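Local coordinates for protein Esterase/lipase (Uncultured bacterium, PDB 3K6K) that probably hydrolyses carboxylic ester bonds as a bacterial esterase/lipase homologous to hormone-sensitive lipase, with an alpha/beta hydrolase fold, at residues 140-145 with 174-179; 100-105 with 295-300; 129-134 with 217-222. All coordinates share one frame; numbering follows the deposited sequence.

Contact 1. Residues 140-145 with 174-179; sequences ALLKTA and GLPMPA
Leu142 reaches out from the last turns of a helix and plants its two methyl groups against Leu175 and Pro176, which lie in the loop on the other side. The approach is made by side chains alone, since the nearest CA atoms, those of Leu142 and Pro176, stay 8.7 Å apart. CG of Leu142 is anti to the carbonyl carbon (chi1 -76°), beside the backbone N, and both methyls face the loop. CD1 does most of the touching. It meets CD2 of Leu175 at 3.5 Å, closer than carbons usually pack, and also lies 3.9 Å from CD of the Pro176 ring. The other branch, CD2 of Leu142, comes to 4.1 Å from CG of Pro176, so the two side chains meet tip to tip, the fork touching CD and CG of the proline. Leu175 repeats the chi1 of its partner (-85°), and the two leucines approach at a slant, joined through one methyl each.

In the alpha/beta hydrolase fold this joins the C-terminal end of helix 129-145 to the connection that leads from helix 158-172 into strand 180-184 of the central sheet. The connection begins with a Schellman motif at Gly174, whose positive phi of 88° turns the chain out of the helix before Leu175. Tyr138, one turn before Leu142, donates its hydroxyl to the carbonyl oxygen of Pro176 and also packs on Leu175. Ala148 lies against both Leu142 and Pro176. Pro176 keeps an exposed side at the protein surface, while Leu142 and Leu175 are partly covered.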
loop_
_atom_site.group_PDB
_atom_site.type_symbol
_atom_site.label_atom_id
_atom_site.label_comp_id
_atom_site.label_asym_id
_atom_site.label_seq_id
_atom_site.Cartn_x
_atom_site.Cartn_y
_atom_site.Cartn_z
ATOM N N ALA A 140 20.055 -20.567 11.093
ATOM C CA ALA A 140 20.164 -21.941 10.658
ATOM C C ALA A 140 19.724 -22.116 9.240
ATOM O O ALA A 140 20.260 -22.953 8.512
ATOM C CB ALA A 140 19.374 -22.845 11.582
ATOM N N LEU A 141 18.736 -21.340 8.823
ATOM C CA LEU A 141 18.241 -21.472 7.459
ATOM C C LEU A 141 19.235 -20.869 6.411
ATOM O O LEU A 141 19.329 -21.331 5.262
ATOM C CB LEU A 141 16.797 -20.882 7.409
ATOM C CG LEU A 141 15.962 -20.678 6.145
ATOM C CD1 LEU A 141 15.660 -21.971 5.357
ATOM C CD2 LEU A 141 14.669 -19.962 6.584
ATOM N N LEU A 142 19.965 -19.833 6.817
ATOM C CA LEU A 142 21.023 -19.257 5.963
ATOM C C LEU A 142 22.013 -20.326 5.467
ATOM O O LEU A 142 22.288 -20.403 4.259
ATOM C CB LEU A 142 21.743 -18.118 6.681
ATOM C CG LEU A 142 20.966 -16.799 6.743
ATOM C CD1 LEU A 142 21.536 -15.847 7.760
ATOM C CD2 LEU A 142 20.971 -16.149 5.399
ATOM N N LYS A 143 22.498 -21.175 6.385
ATOM C CA LYS A 143 23.335 -22.396 6.038
ATOM C C LYS A 143 22.636 -23.440 5.157
ATOM O O LYS A 143 23.276 -23.928 4.228
ATOM C CB LYS A 143 23.927 -23.121 7.268
ATOM C CG LYS A 143 24.279 -22.209 8.470
ATOM C CD LYS A 143 25.232 -22.885 9.451
ATOM C CE LYS A 143 25.702 -21.891 10.535
ATOM N NZ LYS A 143 26.795 -22.449 11.399
ATOM N N THR A 144 21.370 -23.807 5.448
ATOM C CA THR A 144 20.634 -24.794 4.631
ATOM C C THR A 144 20.363 -24.257 3.227
ATOM O O THR A 144 20.556 -24.977 2.243
ATOM C CB THR A 144 19.287 -25.267 5.249
ATOM O OG1 THR A 144 19.518 -25.936 6.494
ATOM C CG2 THR A 144 18.556 -26.250 4.299
ATOM N N ALA A 145 19.925 -22.991 3.138
ATOM C CA ALA A 145 19.646 -22.359 1.851
ATOM C C ALA A 145 20.910 -21.906 1.093
ATOM O O ALA A 145 20.891 -21.655 -0.133
ATOM C CB ALA A 145 18.678 -21.217 2.033
ATOM N N GLY A 174 24.181 -8.729 12.705
ATOM C CA GLY A 174 25.141 -8.853 11.625
ATOM C C GLY A 174 24.845 -9.955 10.626
ATOM O O GLY A 174 25.735 -10.380 9.874
ATOM N N LEU A 175 23.593 -10.409 10.583
ATOM C CA LEU A 175 23.181 -11.429 9.618
ATOM C C LEU A 175 22.739 -10.751 8.320
ATOM O O LEU A 175 22.140 -9.682 8.365
ATOM C CB LEU A 175 22.051 -12.270 10.229
ATOM C CG LEU A 175 22.514 -13.422 11.117
ATOM C CD1 LEU A 175 21.323 -14.155 11.758
ATOM C CD2 LEU A 175 23.415 -14.365 10.259
ATOM N N PRO A 176 23.015 -11.363 7.166
ATOM C CA PRO A 176 22.532 -10.684 5.956
ATOM C C PRO A 176 20.998 -10.597 5.967
ATOM O O PRO A 176 20.369 -11.194 6.850
ATOM C CB PRO A 176 23.019 -11.570 4.803
ATOM C CG PRO A 176 23.389 -12.884 5.418
ATOM C CD PRO A 176 23.648 -12.661 6.891
ATOM N N MET A 177 20.422 -9.836 5.026
ATOM C CA MET A 177 18.975 -9.683 4.905
ATOM C C MET A 177 18.464 -10.562 3.773
ATOM O O MET A 177 19.148 -10.737 2.784
ATOM C CB MET A 177 18.569 -8.227 4.682
ATOM C CG MET A 177 18.720 -7.296 5.896
ATOM S SD MET A 177 17.776 -7.790 7.360
ATOM C CE MET A 177 17.652 -6.284 8.230
ATOM N N PRO A 178 17.232 -11.088 3.923
ATOM C CA PRO A 178 16.592 -11.981 3.006
ATOM C C PRO A 178 16.126 -11.271 1.755
ATOM O O PRO A 178 16.196 -10.070 1.680
ATOM C CB PRO A 178 15.382 -12.486 3.774
ATOM C CG PRO A 178 15.575 -12.103 5.178
ATOM C CD PRO A 178 16.425 -10.879 5.149
ATOM N N ALA A 179 15.685 -12.051 0.760
ATOM C CA ALA A 179 15.143 -11.465 -0.456
ATOM C C ALA A 179 13.874 -10.614 -0.255
ATOM O O ALA A 179 13.629 -9.784 -1.077
ATOM C CB ALA A 179 14.930 -12.532 -1.506
#

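Contact 2. Residues 100-105 with 295-300; sequences LVLTTQ and ISIKEI
Ile297 reaches from one helix to the next, touching Leu102 with one branch and Gln105 with the other. The helices are 96-110 and the C-terminal 291-305, which in the alpha/beta hydrolase fold pack beside each other on one face of the central sheet. Ser296, just before it, makes no contact with 100-105; its hydroxyl is hydrogen-bonded to ND1 of His246. Its carbonyl oxygen belongs to the regular helix, accepting Ile300 N at 2.8 Å.

Ile297 then points toward helix 96-110. With CG1 anti to the carbonyl carbon (chi1 -75°) and CG2 anti to the backbone N, the side chain splits into two arms that diverge over the neighbouring helix. The longer arm ends in CD1, 3.8 Å from CD1 of Leu102, and its CG1 lies 4.1 Å from the same methyl. The shorter arm, CG2, rests 4.0 Å from CB of Gln105. Leu102 starts off to one side, but with CG anti to its own N (chi1 173°) its end swings over to meet Ile297 at a slant; it also lies near the probable nucleophile elbow and packs on Leu184.

Gln105 meets Ile297 through its CB; beyond it the chain bends at chi2, and the side chain comes within about 3 Å, nearest atoms, of a bound sulfate that probably comes from the crystallisation liquor. Further on, Glu299 makes a salt bridge with Lys274, and Ile300 packs on Leu106, Val182 and Leu184. Helix 96-110 is kinked at 101-102, whose N atoms make no bond to the turn before, and across the kink Leu100 O is gripped twice by Thr104: by its N at 2.9 Å, and by its OG1 at 2.7 Å, tilted 33° from the carbonyl plane.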
loop_
_atom_site.group_PDB
_atom_site.type_symbol
_atom_site.label_atom_id
_atom_site.label_comp_id
_atom_site.label_asym_id
_atom_site.label_seq_id
_atom_site.Cartn_x
_atom_site.Cartn_y
_atom_site.Cartn_z
ATOM N N LEU A 100 -1.501 -24.917 8.506
ATOM C CA LEU A 100 -1.290 -25.737 7.363
ATOM C C LEU A 100 -2.094 -25.272 6.236
ATOM O O LEU A 100 -1.538 -25.215 5.129
ATOM C CB LEU A 100 -1.576 -27.206 7.623
ATOM C CG LEU A 100 -0.434 -27.652 8.496
ATOM C CD1 LEU A 100 -0.782 -28.998 9.106
ATOM C CD2 LEU A 100 0.803 -27.741 7.674
ATOM N N VAL A 101 -3.371 -24.998 6.451
ATOM C CA VAL A 101 -4.255 -24.496 5.422
ATOM C C VAL A 101 -3.671 -23.340 4.601
ATOM O O VAL A 101 -3.708 -23.379 3.422
ATOM C CB VAL A 101 -5.708 -24.191 5.904
ATOM C CG1 VAL A 101 -5.749 -23.181 6.977
ATOM C CG2 VAL A 101 -6.536 -23.769 4.774
ATOM N N LEU A 102 -3.108 -22.350 5.254
ATOM C CA LEU A 102 -2.543 -21.216 4.592
ATOM C C LEU A 102 -1.166 -21.575 3.947
ATOM O O LEU A 102 -0.976 -21.328 2.748
ATOM C CB LEU A 102 -2.462 -20.060 5.569
ATOM C CG LEU A 102 -1.735 -18.768 5.136
ATOM C CD1 LEU A 102 -1.943 -18.434 3.692
ATOM C CD2 LEU A 102 -2.211 -17.603 5.990
ATOM N N THR A 103 -0.248 -22.183 4.728
ATOM C CA THR A 103 1.177 -22.363 4.357
ATOM C C THR A 103 1.441 -23.411 3.302
ATOM O O THR A 103 2.396 -23.298 2.531
ATOM C CB THR A 103 2.084 -22.652 5.577
ATOM O OG1 THR A 103 1.741 -23.911 6.186
ATOM C CG2 THR A 103 1.970 -21.538 6.596
ATOM N N THR A 104 0.586 -24.425 3.254
ATOM C CA THR A 104 0.685 -25.421 2.204
ATOM C C THR A 104 0.344 -24.796 0.884
ATOM O O THR A 104 0.928 -25.168 -0.147
ATOM C CB THR A 104 -0.208 -26.676 2.450
ATOM O OG1 THR A 104 -1.556 -26.261 2.687
ATOM C CG2 THR A 104 0.310 -27.511 3.663
ATOM N N GLN A 105 -0.590 -23.849 0.891
ATOM C CA GLN A 105 -0.861 -23.083 -0.350
ATOM C C GLN A 105 0.352 -22.215 -0.693
ATOM O O GLN A 105 0.808 -22.214 -1.830
ATOM C CB GLN A 105 -2.168 -22.242 -0.290
ATOM C CG GLN A 105 -3.454 -23.012 -0.120
ATOM C CD GLN A 105 -3.779 -23.920 -1.328
ATOM O OE1 GLN A 105 -4.648 -24.840 -1.254
ATOM N NE2 GLN A 105 -3.093 -23.671 -2.435
ATOM N N ILE A 295 -7.078 -15.386 -4.398
ATOM C CA ILE A 295 -6.438 -14.339 -5.190
ATOM C C ILE A 295 -5.245 -13.730 -4.434
ATOM O O ILE A 295 -4.197 -13.456 -5.022
ATOM C CB ILE A 295 -7.433 -13.203 -5.594
ATOM C CG1 ILE A 295 -8.730 -13.752 -6.179
ATOM C CG2 ILE A 295 -6.837 -12.229 -6.660
ATOM C CD1 ILE A 295 -9.845 -12.566 -6.433
ATOM N N SER A 296 -5.404 -13.465 -3.136
ATOM C CA SER A 296 -4.313 -12.862 -2.390
ATOM C C SER A 296 -3.061 -13.812 -2.344
ATOM O O SER A 296 -1.915 -13.401 -2.525
ATOM C CB SER A 296 -4.773 -12.542 -0.990
ATOM O OG SER A 296 -3.628 -12.372 -0.206
ATOM N N ILE A 297 -3.318 -15.077 -2.062
ATOM C CA ILE A 297 -2.323 -16.103 -2.131
ATOM C C ILE A 297 -1.628 -16.128 -3.503
ATOM O O ILE A 297 -0.399 -16.226 -3.599
ATOM C CB ILE A 297 -2.952 -17.435 -1.631
ATOM C CG1 ILE A 297 -3.069 -17.349 -0.048
ATOM C CG2 ILE A 297 -2.095 -18.596 -1.943
ATOM C CD1 ILE A 297 -4.052 -18.353 0.560
ATOM N N LYS A 298 -2.403 -15.986 -4.563
ATOM C CA LYS A 298 -1.871 -16.056 -5.892
ATOM C C LYS A 298 -0.889 -14.907 -6.069
ATOM O O LYS A 298 0.246 -15.140 -6.500
ATOM C CB LYS A 298 -3.002 -15.975 -6.922
ATOM C CG LYS A 298 -2.656 -16.564 -8.326
ATOM C CD LYS A 298 -2.933 -18.131 -8.440
ATOM C CE LYS A 298 -4.367 -18.517 -8.889
ATOM N NZ LYS A 298 -5.410 -18.508 -7.794
ATOM N N GLU A 299 -1.310 -13.695 -5.696
ATOM C CA GLU A 299 -0.469 -12.521 -5.827
ATOM C C GLU A 299 0.797 -12.555 -4.961
ATOM O O GLU A 299 1.877 -12.146 -5.441
ATOM C CB GLU A 299 -1.256 -11.244 -5.547
ATOM C CG GLU A 299 -2.320 -11.013 -6.545
ATOM C CD GLU A 299 -3.140 -9.765 -6.296
ATOM O OE1 GLU A 299 -4.060 -9.557 -7.117
ATOM O OE2 GLU A 299 -2.877 -9.004 -5.323
ATOM N N ILE A 300 0.648 -13.030 -3.710
ATOM C CA ILE A 300 1.749 -13.142 -2.774
ATOM C C ILE A 300 2.805 -14.038 -3.354
ATOM O O ILE A 300 4.007 -13.748 -3.239
ATOM C CB ILE A 300 1.333 -13.741 -1.422
ATOM C CG1 ILE A 300 0.574 -12.726 -0.535
ATOM C CG2 ILE A 300 2.572 -14.223 -0.646
ATOM C CD1 ILE A 300 -0.344 -13.412 0.434
#

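Contact 3. Residues 129-134 with 217-222; sequences AAVDDC and ELYVGG
The contacts between Tyr219 and the helix that begins at Ala129 are van der Waals in kind, and all of them involve the far end of the tyrosine. CG of Tyr219 is anti to the backbone N (chi1 -175°), and the end of the side chain comes nearer to the other helix than its first bond would suggest, so that the phenol end meets Ala130 and Val131. The hydroxyl oxygen lies 3.7 Å from CG2 of Val131 and 4.2 Å from CB of Ala130. The same alanine methyl comes within 4.4 Å of CE2, approaching the ring obliquely. Val131 presents its CG2 branch, the one anti to the carbonyl carbon, and its side chain crosses that of the tyrosine at about a right angle. Ala130, by contrast, points toward the tyrosine's segment.

No hydrogen bond crosses the contact; the polar interactions lie within each segment or run to residues outside. Cys134 N is bonded to Ala130 O at 3.0 Å in the helix of Ala130. On the other side helix 209-220 ends at Val220, and Gly221 leaves it with a positive phi of 48°. Asp133 forms a salt bridge with Arg120, and Glu217 one with Arg225.

Aromatic stacking adds to the hold on the phenol, for the ring of Tyr219 is stacked with that of Tyr91. Helix 209-220 lies in the long excursion between strands 180-184 and 243-248, where relatives carry part of their cap. Leu162 of helix 158-172 touches Ala130, Val131 and Tyr219 alike, so three helices converge where the tyrosine ends.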
loop_
_atom_site.group_PDB
_atom_site.type_symbol
_atom_site.label_atom_id
_atom_site.label_comp_id
_atom_site.label_asym_id
_atom_site.label_seq_id
_atom_site.Cartn_x
_atom_site.Cartn_y
_atom_site.Cartn_z
ATOM N N ALA A 129 11.266 -14.497 23.908
ATOM C CA ALA A 129 11.505 -15.877 23.499
ATOM C C ALA A 129 11.284 -16.146 21.993
ATOM O O ALA A 129 12.191 -16.647 21.297
ATOM C CB ALA A 129 10.708 -16.852 24.365
ATOM N N ALA A 130 10.087 -15.819 21.509
ATOM C CA ALA A 130 9.705 -16.056 20.094
ATOM C C ALA A 130 10.639 -15.351 19.101
ATOM O O ALA A 130 11.011 -15.933 18.055
ATOM C CB ALA A 130 8.224 -15.616 19.859
ATOM N N VAL A 131 11.026 -14.118 19.425
ATOM C CA VAL A 131 12.048 -13.488 18.640
ATOM C C VAL A 131 13.344 -14.288 18.563
ATOM O O VAL A 131 13.859 -14.523 17.435
ATOM C CB VAL A 131 12.351 -12.100 19.104
ATOM C CG1 VAL A 131 13.389 -11.514 18.227
ATOM C CG2 VAL A 131 11.120 -11.255 19.065
ATOM N N ASP A 132 13.892 -14.746 19.710
ATOM C CA ASP A 132 15.225 -15.377 19.597
ATOM C C ASP A 132 15.148 -16.654 18.787
ATOM O O ASP A 132 16.073 -16.980 18.048
ATOM C CB ASP A 132 15.878 -15.673 20.930
ATOM C CG ASP A 132 15.993 -14.462 21.814
ATOM O OD1 ASP A 132 15.884 -14.689 23.034
ATOM O OD2 ASP A 132 16.189 -13.313 21.307
ATOM N N ASP A 133 14.008 -17.336 18.904
ATOM C CA ASP A 133 13.706 -18.530 18.173
ATOM C C ASP A 133 13.697 -18.263 16.634
ATOM O O ASP A 133 14.354 -18.996 15.807
ATOM C CB ASP A 133 12.313 -18.979 18.649
ATOM C CG ASP A 133 12.333 -19.830 19.952
ATOM O OD1 ASP A 133 13.424 -20.046 20.550
ATOM O OD2 ASP A 133 11.227 -20.313 20.368
ATOM N N CYS A 134 12.972 -17.195 16.247
ATOM C CA CYS A 134 12.887 -16.760 14.817
ATOM C C CYS A 134 14.271 -16.478 14.233
ATOM O O CYS A 134 14.639 -17.012 13.168
ATOM C CB CYS A 134 11.934 -15.570 14.649
ATOM S SG CYS A 134 10.189 -15.994 14.952
ATOM N N GLU A 217 -0.715 -8.768 26.838
ATOM C CA GLU A 217 0.034 -8.555 28.067
ATOM C C GLU A 217 0.874 -9.790 28.384
ATOM O O GLU A 217 2.016 -9.671 28.789
ATOM C CB GLU A 217 -0.876 -8.182 29.228
ATOM C CG GLU A 217 -0.109 -7.748 30.505
ATOM C CD GLU A 217 0.759 -6.489 30.312
ATOM O OE1 GLU A 217 2.011 -6.611 30.417
ATOM O OE2 GLU A 217 0.194 -5.389 30.052
ATOM N N LEU A 218 0.324 -10.976 28.141
ATOM C CA LEU A 218 1.072 -12.220 28.387
ATOM C C LEU A 218 2.423 -12.267 27.668
ATOM O O LEU A 218 3.396 -12.856 28.160
ATOM C CB LEU A 218 0.219 -13.465 28.085
ATOM C CG LEU A 218 -1.154 -13.492 28.785
ATOM C CD1 LEU A 218 -2.127 -14.544 28.181
ATOM C CD2 LEU A 218 -1.050 -13.633 30.331
ATOM N N TYR A 219 2.488 -11.634 26.504
ATOM C CA TYR A 219 3.719 -11.589 25.754
ATOM C C TYR A 219 4.662 -10.517 26.292
ATOM O O TYR A 219 5.848 -10.774 26.479
ATOM C CB TYR A 219 3.408 -11.304 24.297
ATOM C CG TYR A 219 4.614 -11.351 23.387
ATOM C CD1 TYR A 219 4.965 -10.239 22.601
ATOM C CD2 TYR A 219 5.397 -12.515 23.301
ATOM C CE1 TYR A 219 6.065 -10.280 21.748
ATOM C CE2 TYR A 219 6.500 -12.568 22.467
ATOM C CZ TYR A 219 6.814 -11.448 21.670
ATOM O OH TYR A 219 7.895 -11.517 20.837
ATOM N N VAL A 220 4.114 -9.327 26.522
ATOM C CA VAL A 220 4.859 -8.147 26.942
ATOM C C VAL A 220 5.373 -8.321 28.369
ATOM O O VAL A 220 6.590 -8.461 28.615
ATOM C CB VAL A 220 3.963 -6.916 26.908
ATOM C CG1 VAL A 220 4.683 -5.760 27.435
ATOM C CG2 VAL A 220 3.513 -6.596 25.489
ATOM N N GLY A 221 4.402 -8.294 29.285
ATOM C CA GLY A 221 4.542 -8.582 30.722
ATOM C C GLY A 221 5.631 -7.971 31.593
ATOM O O GLY A 221 6.502 -8.670 32.088
ATOM N N GLY A 222 5.590 -6.666 31.765
ATOM C CA GLY A 222 6.664 -6.032 32.512
ATOM C C GLY A 222 7.450 -5.222 31.495
ATOM O O GLY A 222 7.729 -4.052 31.759
#

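Contacts 1 and 3 share helix 129-145, one near its C-terminal end and the other at its N-terminal end, with centres 22 Å apart. Along the chain both fall within the span bridged by contact 2, which ties helix 96-110 to the C-terminal helix 291-305; the 140-145/174-179 pair also lies within the span between 129-134 and 217-222. Contacts 2 and 3 sit on opposite sides of the chain's centre, 27 Å apart, and none of the three touches another. Together they mark helices flanking the central sheet on both faces, as expected for an alpha/beta hydrolase, with the likely nucleophile elbow, between strand 151-156 and helix 158-172, lying among them in sequence.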